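Long-range contacts in elongation factor G (Thermus thermophilus, PDB 2DY1), which binds GTP together with a magnesium ion and probably acts as a translocation GTPase during the elongation stage of protein synthesis: residues T26-Y31 with E256-V261; L69-H74 with P263-I268; V131-L136 with V250-G255. One frame throughout, in Å; residues are numbered along the deposited sequence.

Contact 1: T26-Y31 with E256-V261; sequences TEALLY and EREIGV. With GTP (guanosine-5'-triphosphate), chain C.
Val261 meets the helix with both of its methyl groups, one for each of two neighbouring residues. CG1, anti to the backbone N (chi1 176°), touches Leu29 CD2 at 3.6 Å, while CG2 rests on Ala28 CB at 3.8 Å. The Leu29 side chain runs obliquely to the valine.

Glu258 brings a carboxylate to the same helix. The bend at chi2 (-76°) carries its CD to within 3.9 Å of Ala28 CB, and OE1 comes 3.7 Å from that same CB. OE2 lies 3.7 Å from Tyr31 CD1, with the tyrosine ring and carboxylate planes 62° apart. OE1 is buried here without a polar partner in the model, a cost that Arg39 and Lys32, both touched by this side chain, may offset.

In P-loop GTPase terms, 22-32 is the helix that follows the phosphate-binding loop, and 256-261 is the loop leading from the guanine-binding turn into helix 261-271. Glu258 and Ile259 face Ser254 in a G1 beta bulge, and Gly260 occupies the helix N-cap position.

At the nucleotide, Glu256 OE1 accepts a hydrogen bond of 2.6 Å from GTP O2'. The same side chain lies against the base, with CB 3.5 Å from GTP C6.

Contact 2: L69-H74 with P263-I268; sequences LLFRGH and PLLELI
The Phe71 ring meets Glu266 at its edge, where OE2 lies in the ring plane, 3.9 Å from CE2. Over the centre of one face sits Arg72 CG, 3.9 Å above the plane. Glu266 CG comes in obliquely and nearer, 3.6 Å from CE2; ring and carboxylate planes stand 70° apart. The His74 ring has Arg72 O over one face, offset toward the rim.

The Arg72 guanidinium has the same OE2 over one of its faces, 3.8 Å from NH1. With the two planes 83° apart and no N-H pointing at the oxygen, this is a long salt bridge resting on charge alone.

Beside these groups the contact turns apolar. Leu265 splits its methyls: CD2 meets Phe71 CB at 3.7 Å, and CD1 meets Leu69 CD1 at 3.9 Å. The Phe71 and Leu265 side chains slide past each other in opposite directions. Leu69 and Leu265 both touch Leu29 of helix 22-32.

The axes of strand 69-71 and helix 263-268 run at 92°, 10.7 Å apart at their closest. A type I' turn from Phe71 to His74 closes hairpin 65-80, and the helix packs across this edge hairpin of a Ras-like alpha/beta G domain.

Contact 3: V131-L136 with V250-G255; sequences VVVTKL and VALASG. With GTP (guanosine-5'-triphosphate), chain C.
Val131 and Val133 are joined to Ala251 and Ala253 by three backbone hydrogen bonds. Ala251 N gives to Val131 O at 2.8 Å, Val133 N to Ala251 O, and Ala253 N to Val133 O at 3.1 Å. The last is the longest of the three, just where strand 250-252 ends. Val133 O also lies 3.0 Å from Ala253 O; both are acceptors, so the approach is unfavourable.

Side chains pack on both faces of this parallel pair. Val132 and Ala251 share one, and Ala253 adds to it from beyond the strand end, its CB 3.8 Å from Val132 CG2. Val131, Val133, Val250 and Leu252 share the other: Val133 CG2 meets Val250 CG1, and Leu136, also past its strand, brings CD2 to 3.9 Å from Leu252 CD1, the two leucines crossing at about a right angle. Tyr142 of helix 142-153 covers Val133, Val250 and Leu252.

Past the strand ends the backbones turn to GTP. Ser254 OG, anti to the backbone N (chi1 165°), donates to GTP O6 at 2.6 Å, and Lys135 N reaches the same oxygen at 3.0 Å with a bent N-H...O angle of 137°. The extended Lys135 chain lies against the base, CG 3.4 Å from GTP C6; its NZ bonds to Gly19 O and only weakly to GTP O4'.

Further out, Thr134 OG1 is bonded to Ser20 O, tying this strand end to the phosphate-binding loop. Arg257 N, and weakly Glu256 N, donate to Ser254 OG. Residues 134-137, with Asp137 also bonded to GTP, match a variant of the NKXD guanine motif, and 254-256 probably correspond to the G5 loop. O6 can only accept, so both donors suit a guanine carbonyl, whereas the amino group of adenine would not fit.

How the contacts relate
All three contacts belong to one G domain and touch one another. Contacts 1 and 2 have centres about 12 Å apart and meet at Leu29 and Leu30: Leu30 CD2 lies 3.7 Å from Leu69 CD2. Contacts 1 and 3, about 10 Å centre to centre, share the GTP pocket, both lining the base, contact 1 also taking the ribose hydroxyl and contact 3 O6; a probable hydrogen bond from Ser254 N to Ile259 O, 3.0 Å, joins them. Contact 2 stands back from the nucleotide, the Leu69 side chain being about 12 Å from that of Thr23, which binds GTP and the magnesium ion. Its helix nonetheless covers contact 3, with Leu267 CD2 3.6 Å from Ala251 CB.

Contact 1: T26-Y31 with E256-V261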
# COMPACT_ATOMS: atom_id res chain seq x y z
N THR A 26 6.60 -19.97 -8.49
CA THR A 26 7.38 -20.16 -7.26
C THR A 26 7.32 -21.62 -6.84
O THR A 26 8.33 -22.23 -6.49
CB THR A 26 6.84 -19.23 -6.15
OG1 THR A 26 6.97 -17.86 -6.57
CG2 THR A 26 7.62 -19.43 -4.84
N GLU A 27 6.11 -22.19 -6.85
CA GLU A 27 5.92 -23.61 -6.52
C GLU A 27 6.75 -24.50 -7.44
O GLU A 27 7.38 -25.45 -6.99
CB GLU A 27 4.45 -24.02 -6.69
CG GLU A 27 3.55 -23.88 -5.48
CD GLU A 27 4.10 -24.57 -4.24
OE1 GLU A 27 4.58 -23.82 -3.40
OE2 GLU A 27 4.05 -25.81 -4.11
N ALA A 28 6.74 -24.19 -8.74
CA ALA A 28 7.49 -24.99 -9.71
C ALA A 28 8.99 -24.91 -9.43
O ALA A 28 9.69 -25.92 -9.54
CB ALA A 28 7.18 -24.52 -11.16
N LEU A 29 9.48 -23.73 -9.08
CA LEU A 29 10.90 -23.56 -8.76
C LEU A 29 11.25 -24.35 -7.48
O LEU A 29 12.32 -25.01 -7.40
CB LEU A 29 11.21 -22.07 -8.59
CG LEU A 29 11.28 -21.27 -9.89
CD1 LEU A 29 11.08 -19.79 -9.64
CD2 LEU A 29 12.64 -21.55 -10.55
N LEU A 30 10.37 -24.32 -6.48
CA LEU A 30 10.65 -25.07 -5.24
C LEU A 30 10.67 -26.58 -5.53
O LEU A 30 11.55 -27.32 -5.05
CB LEU A 30 9.58 -24.76 -4.18
CG LEU A 30 9.69 -23.35 -3.58
CD1 LEU A 30 8.42 -22.98 -2.81
CD2 LEU A 30 10.90 -23.30 -2.65
N TYR A 31 9.73 -27.03 -6.35
CA TYR A 31 9.68 -28.45 -6.71
C TYR A 31 10.87 -28.87 -7.57
O TYR A 31 11.56 -29.85 -7.24
CB TYR A 31 8.37 -28.78 -7.45
CG TYR A 31 8.37 -30.16 -8.07
CD1 TYR A 31 8.42 -30.32 -9.45
CD2 TYR A 31 8.41 -31.31 -7.27
CE1 TYR A 31 8.50 -31.59 -10.02
CE2 TYR A 31 8.49 -32.58 -7.83
CZ TYR A 31 8.53 -32.71 -9.20
OH TYR A 31 8.62 -33.97 -9.75
N GLU A 256 2.67 -23.96 -14.45
CA GLU A 256 1.53 -24.86 -14.65
C GLU A 256 1.87 -25.93 -15.69
O GLU A 256 1.59 -27.10 -15.49
CB GLU A 256 0.31 -24.05 -15.09
CG GLU A 256 -1.01 -24.80 -15.08
CD GLU A 256 -1.53 -24.99 -13.68
OE1 GLU A 256 -1.43 -24.03 -12.88
OE2 GLU A 256 -2.05 -26.09 -13.39
N ARG A 257 2.50 -25.51 -16.78
CA ARG A 257 2.90 -26.45 -17.84
C ARG A 257 4.31 -27.00 -17.59
O ARG A 257 4.78 -27.87 -18.33
CB ARG A 257 2.90 -25.73 -19.20
CG ARG A 257 1.59 -25.12 -19.63
CD ARG A 257 0.55 -26.20 -19.85
NE ARG A 257 1.03 -27.18 -20.81
CZ ARG A 257 0.49 -28.39 -20.98
NH1 ARG A 257 -0.55 -28.77 -20.25
NH2 ARG A 257 1.00 -29.22 -21.88
N GLU A 258 4.98 -26.52 -16.54
CA GLU A 258 6.34 -26.90 -16.21
C GLU A 258 7.27 -26.76 -17.41
O GLU A 258 7.99 -27.68 -17.77
CB GLU A 258 6.41 -28.33 -15.65
CG GLU A 258 5.96 -28.42 -14.19
CD GLU A 258 7.00 -27.90 -13.18
OE1 GLU A 258 8.02 -27.24 -13.57
OE2 GLU A 258 6.77 -28.17 -11.97
N ILE A 259 7.22 -25.58 -18.02
CA ILE A 259 8.07 -25.26 -19.16
C ILE A 259 9.00 -24.10 -18.79
O ILE A 259 8.55 -23.06 -18.30
CB ILE A 259 7.23 -24.83 -20.39
CG1 ILE A 259 6.48 -26.04 -20.95
CG2 ILE A 259 8.13 -24.20 -21.46
CD1 ILE A 259 5.48 -25.67 -22.07
N GLY A 260 10.31 -24.29 -18.99
CA GLY A 260 11.29 -23.23 -18.76
C GLY A 260 11.57 -22.80 -17.34
O GLY A 260 12.12 -21.74 -17.13
N VAL A 261 11.22 -23.64 -16.37
CA VAL A 261 11.43 -23.27 -14.97
C VAL A 261 12.90 -23.18 -14.56
O VAL A 261 13.33 -22.13 -14.05
CB VAL A 261 10.66 -24.25 -14.04
CG1 VAL A 261 10.93 -23.94 -12.56
CG2 VAL A 261 9.19 -24.10 -14.31
PG GTP C . -1.76 -13.36 -7.05
O1G GTP C . -3.32 -13.36 -6.63
O2G GTP C . -0.89 -13.90 -5.82
O3G GTP C . -1.30 -12.04 -7.53
O3B GTP C . -1.73 -14.47 -8.21
PB GTP C . -0.40 -15.18 -8.76
O1B GTP C . 0.29 -14.24 -9.68
O2B GTP C . 0.38 -15.73 -7.63
O3A GTP C . -1.01 -16.32 -9.70
PA GTP C . -1.27 -17.83 -9.22
O1A GTP C . 0.02 -18.56 -9.20
O2A GTP C . -2.09 -17.81 -7.99
O5' GTP C . -2.13 -18.44 -10.43
C5' GTP C . -3.50 -18.03 -10.57
C4' GTP C . -4.23 -18.98 -11.52
O4' GTP C . -3.45 -19.03 -12.72
C3' GTP C . -4.23 -20.40 -10.94
O3' GTP C . -5.40 -21.08 -11.38
C2' GTP C . -2.98 -21.02 -11.58
O2' GTP C . -3.17 -22.43 -11.70
C1' GTP C . -3.10 -20.40 -12.97
N9 GTP C . -1.82 -20.44 -13.73
C8 GTP C . -0.65 -19.97 -13.31
N7 GTP C . 0.24 -20.05 -14.30
C5 GTP C . -0.37 -20.57 -15.36
C6 GTP C . 0.04 -20.88 -16.65
O6 GTP C . 1.19 -20.64 -17.04
N1 GTP C . -0.88 -21.46 -17.53
C2 GTP C . -2.19 -21.70 -17.10
N2 GTP C . -3.08 -22.24 -17.93
N3 GTP C . -2.56 -21.38 -15.85
C4 GTP C . -1.69 -20.83 -14.99

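Contact 2: L69-H74 with P263-I268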
# COMPACT_ATOMS: atom_id res chain seq x y z
N LEU A 69 15.66 -20.53 -2.79
CA LEU A 69 16.09 -21.52 -3.76
C LEU A 69 17.57 -21.81 -3.77
O LEU A 69 18.39 -20.89 -3.66
CB LEU A 69 15.66 -21.09 -5.17
CG LEU A 69 14.18 -20.72 -5.31
CD1 LEU A 69 13.92 -20.10 -6.70
CD2 LEU A 69 13.31 -21.98 -5.14
N LEU A 70 17.89 -23.10 -3.86
CA LEU A 70 19.27 -23.56 -3.92
C LEU A 70 19.41 -24.31 -5.25
O LEU A 70 18.61 -25.19 -5.56
CB LEU A 70 19.56 -24.51 -2.76
CG LEU A 70 20.92 -25.20 -2.78
CD1 LEU A 70 22.04 -24.18 -2.62
CD2 LEU A 70 20.97 -26.23 -1.65
N PHE A 71 20.41 -23.95 -6.04
CA PHE A 71 20.58 -24.60 -7.32
C PHE A 71 22.06 -24.61 -7.67
O PHE A 71 22.67 -23.57 -7.86
CB PHE A 71 19.79 -23.83 -8.38
CG PHE A 71 19.87 -24.43 -9.76
CD1 PHE A 71 19.30 -25.67 -10.03
CD2 PHE A 71 20.50 -23.74 -10.79
CE1 PHE A 71 19.36 -26.22 -11.32
CE2 PHE A 71 20.57 -24.28 -12.08
CZ PHE A 71 20.00 -25.52 -12.34
N ARG A 72 22.61 -25.82 -7.77
CA ARG A 72 24.02 -25.99 -8.09
C ARG A 72 24.93 -25.11 -7.25
O ARG A 72 25.87 -24.50 -7.76
CB ARG A 72 24.24 -25.73 -9.57
CG ARG A 72 23.39 -26.65 -10.41
CD ARG A 72 23.72 -26.60 -11.88
NE ARG A 72 22.81 -27.49 -12.59
CZ ARG A 72 22.77 -27.63 -13.91
NH1 ARG A 72 23.59 -26.93 -14.68
NH2 ARG A 72 21.91 -28.48 -14.46
N GLY A 73 24.63 -25.04 -5.95
CA GLY A 73 25.45 -24.26 -5.05
C GLY A 73 25.14 -22.77 -4.99
O GLY A 73 25.67 -22.04 -4.15
N HIS A 74 24.30 -22.30 -5.91
CA HIS A 74 23.91 -20.89 -5.95
C HIS A 74 22.59 -20.73 -5.20
O HIS A 74 21.82 -21.68 -5.08
CB HIS A 74 23.71 -20.44 -7.39
CG HIS A 74 24.86 -20.78 -8.29
ND1 HIS A 74 26.12 -20.27 -8.10
CD2 HIS A 74 24.93 -21.60 -9.36
CE1 HIS A 74 26.94 -20.77 -9.02
NE2 HIS A 74 26.24 -21.58 -9.80
N PRO A 263 15.47 -23.09 -16.60
CA PRO A 263 16.17 -22.11 -17.45
C PRO A 263 15.93 -20.67 -16.91
O PRO A 263 16.80 -19.81 -17.03
CB PRO A 263 15.52 -22.33 -18.81
CG PRO A 263 15.32 -23.81 -18.83
CD PRO A 263 14.78 -24.10 -17.42
N LEU A 264 14.75 -20.42 -16.34
CA LEU A 264 14.45 -19.10 -15.78
C LEU A 264 15.38 -18.85 -14.58
O LEU A 264 15.89 -17.75 -14.40
CB LEU A 264 12.99 -19.02 -15.31
CG LEU A 264 12.61 -17.79 -14.47
CD1 LEU A 264 12.74 -16.54 -15.32
CD2 LEU A 264 11.18 -17.92 -13.96
N LEU A 265 15.58 -19.88 -13.76
CA LEU A 265 16.45 -19.72 -12.61
C LEU A 265 17.89 -19.43 -13.05
O LEU A 265 18.57 -18.57 -12.46
CB LEU A 265 16.38 -20.98 -11.75
CG LEU A 265 17.07 -20.94 -10.38
CD1 LEU A 265 16.59 -19.74 -9.57
CD2 LEU A 265 16.74 -22.25 -9.64
N GLU A 266 18.35 -20.13 -14.08
CA GLU A 266 19.70 -19.91 -14.60
C GLU A 266 19.81 -18.49 -15.15
O GLU A 266 20.82 -17.81 -14.96
CB GLU A 266 20.01 -20.95 -15.68
CG GLU A 266 20.06 -22.38 -15.13
CD GLU A 266 20.23 -23.45 -16.21
OE1 GLU A 266 19.60 -23.33 -17.27
OE2 GLU A 266 20.99 -24.42 -15.98
N LEU A 267 18.76 -18.02 -15.83
CA LEU A 267 18.76 -16.66 -16.36
C LEU A 267 18.79 -15.62 -15.24
O LEU A 267 19.41 -14.58 -15.38
CB LEU A 267 17.56 -16.45 -17.29
CG LEU A 267 17.39 -15.08 -17.93
CD1 LEU A 267 18.59 -14.76 -18.82
CD2 LEU A 267 16.10 -15.06 -18.75
N ILE A 268 18.10 -15.90 -14.12
CA ILE A 268 18.13 -14.98 -12.99
C ILE A 268 19.57 -14.81 -12.52
O ILE A 268 20.04 -13.68 -12.29
CB ILE A 268 17.24 -15.52 -11.85
CG1 ILE A 268 15.78 -15.25 -12.19
CG2 ILE A 268 17.62 -14.87 -10.52
CD1 ILE A 268 14.76 -16.05 -11.33

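Contact 3: V131-L136 with V250-G255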
# COMPACT_ATOMS: atom_id res chain seq x y z
N VAL A 131 11.37 -9.63 -17.19
CA VAL A 131 9.96 -10.01 -17.35
C VAL A 131 9.89 -11.50 -17.59
O VAL A 131 10.74 -12.05 -18.29
CB VAL A 131 9.36 -9.35 -18.62
CG1 VAL A 131 7.96 -9.91 -18.93
CG2 VAL A 131 9.28 -7.83 -18.44
N VAL A 132 8.90 -12.16 -17.00
CA VAL A 132 8.68 -13.58 -17.30
C VAL A 132 7.24 -13.68 -17.80
O VAL A 132 6.30 -13.26 -17.14
CB VAL A 132 8.95 -14.53 -16.07
CG1 VAL A 132 8.14 -14.15 -14.85
CG2 VAL A 132 8.66 -15.98 -16.49
N VAL A 133 7.09 -14.21 -19.01
CA VAL A 133 5.78 -14.35 -19.63
C VAL A 133 5.21 -15.72 -19.33
O VAL A 133 5.78 -16.76 -19.69
CB VAL A 133 5.88 -14.16 -21.15
CG1 VAL A 133 4.49 -14.39 -21.79
CG2 VAL A 133 6.39 -12.75 -21.46
N THR A 134 4.06 -15.68 -18.65
CA THR A 134 3.35 -16.89 -18.24
C THR A 134 2.08 -17.10 -19.05
O THR A 134 1.70 -16.27 -19.85
CB THR A 134 2.89 -16.74 -16.79
OG1 THR A 134 2.04 -15.59 -16.70
CG2 THR A 134 4.11 -16.57 -15.87
N LYS A 135 1.44 -18.25 -18.81
CA LYS A 135 0.16 -18.58 -19.44
C LYS A 135 0.07 -18.59 -20.96
O LYS A 135 -1.02 -18.46 -21.53
CB LYS A 135 -0.93 -17.64 -18.88
CG LYS A 135 -1.08 -17.72 -17.36
CD LYS A 135 -2.31 -16.92 -16.89
CE LYS A 135 -2.63 -17.18 -15.41
NZ LYS A 135 -3.94 -16.57 -14.98
N LEU A 136 1.20 -18.73 -21.65
CA LEU A 136 1.12 -18.76 -23.11
C LEU A 136 0.32 -19.99 -23.57
O LEU A 136 -0.21 -20.00 -24.68
CB LEU A 136 2.52 -18.76 -23.74
CG LEU A 136 2.57 -18.64 -25.27
CD1 LEU A 136 2.00 -17.30 -25.69
CD2 LEU A 136 4.01 -18.79 -25.77
N VAL A 250 13.49 -10.64 -21.33
CA VAL A 250 12.14 -11.21 -21.34
C VAL A 250 12.28 -12.72 -21.51
O VAL A 250 12.80 -13.21 -22.53
CB VAL A 250 11.29 -10.65 -22.51
CG1 VAL A 250 9.88 -11.26 -22.47
CG2 VAL A 250 11.21 -9.14 -22.43
N ALA A 251 11.82 -13.45 -20.51
CA ALA A 251 11.89 -14.90 -20.50
C ALA A 251 10.47 -15.46 -20.61
O ALA A 251 9.49 -14.76 -20.37
CB ALA A 251 12.54 -15.39 -19.21
N LEU A 252 10.40 -16.73 -20.99
CA LEU A 252 9.14 -17.42 -21.12
C LEU A 252 9.16 -18.63 -20.19
O LEU A 252 10.07 -19.47 -20.29
CB LEU A 252 8.99 -17.87 -22.59
CG LEU A 252 7.77 -18.57 -23.17
CD1 LEU A 252 6.49 -17.78 -22.93
CD2 LEU A 252 8.04 -18.72 -24.68
N ALA A 253 8.18 -18.73 -19.29
CA ALA A 253 8.13 -19.89 -18.39
C ALA A 253 6.73 -20.02 -17.83
O ALA A 253 6.01 -19.04 -17.71
CB ALA A 253 9.15 -19.72 -17.23
N SER A 254 6.35 -21.26 -17.50
CA SER A 254 5.04 -21.52 -16.92
C SER A 254 5.20 -22.58 -15.84
O SER A 254 5.74 -23.65 -16.08
CB SER A 254 4.06 -22.05 -17.97
OG SER A 254 2.93 -22.61 -17.33
N GLY A 255 4.73 -22.27 -14.63
CA GLY A 255 4.83 -23.27 -13.58
C GLY A 255 3.73 -24.32 -13.73
O GLY A 255 3.86 -25.43 -13.25
PG GTP C . -1.76 -13.36 -7.05
O1G GTP C . -3.32 -13.36 -6.63
O2G GTP C . -0.89 -13.90 -5.82
O3G GTP C . -1.30 -12.04 -7.53
O3B GTP C . -1.73 -14.47 -8.21
PB GTP C . -0.40 -15.18 -8.76
O1B GTP C . 0.29 -14.24 -9.68
O2B GTP C . 0.38 -15.73 -7.63
O3A GTP C . -1.01 -16.32 -9.70
PA GTP C . -1.27 -17.83 -9.22
O1A GTP C . 0.02 -18.56 -9.20
O2A GTP C . -2.09 -17.81 -7.99
O5' GTP C . -2.13 -18.44 -10.43
C5' GTP C . -3.50 -18.03 -10.57
C4' GTP C . -4.23 -18.98 -11.52
O4' GTP C . -3.45 -19.03 -12.72
C3' GTP C . -4.23 -20.40 -10.94
O3' GTP C . -5.40 -21.08 -11.38
C2' GTP C . -2.98 -21.02 -11.58
O2' GTP C . -3.17 -22.43 -11.70
C1' GTP C . -3.10 -20.40 -12.97
N9 GTP C . -1.82 -20.44 -13.73
C8 GTP C . -0.65 -19.97 -13.31
N7 GTP C . 0.24 -20.05 -14.30
C5 GTP C . -0.37 -20.57 -15.36
C6 GTP C . 0.04 -20.88 -16.65
O6 GTP C . 1.19 -20.64 -17.04
N1 GTP C . -0.88 -21.46 -17.53
C2 GTP C . -2.19 -21.70 -17.10
N2 GTP C . -3.08 -22.24 -17.93
N3 GTP C . -2.56 -21.38 -15.85
C4 GTP C . -1.69 -20.83 -14.99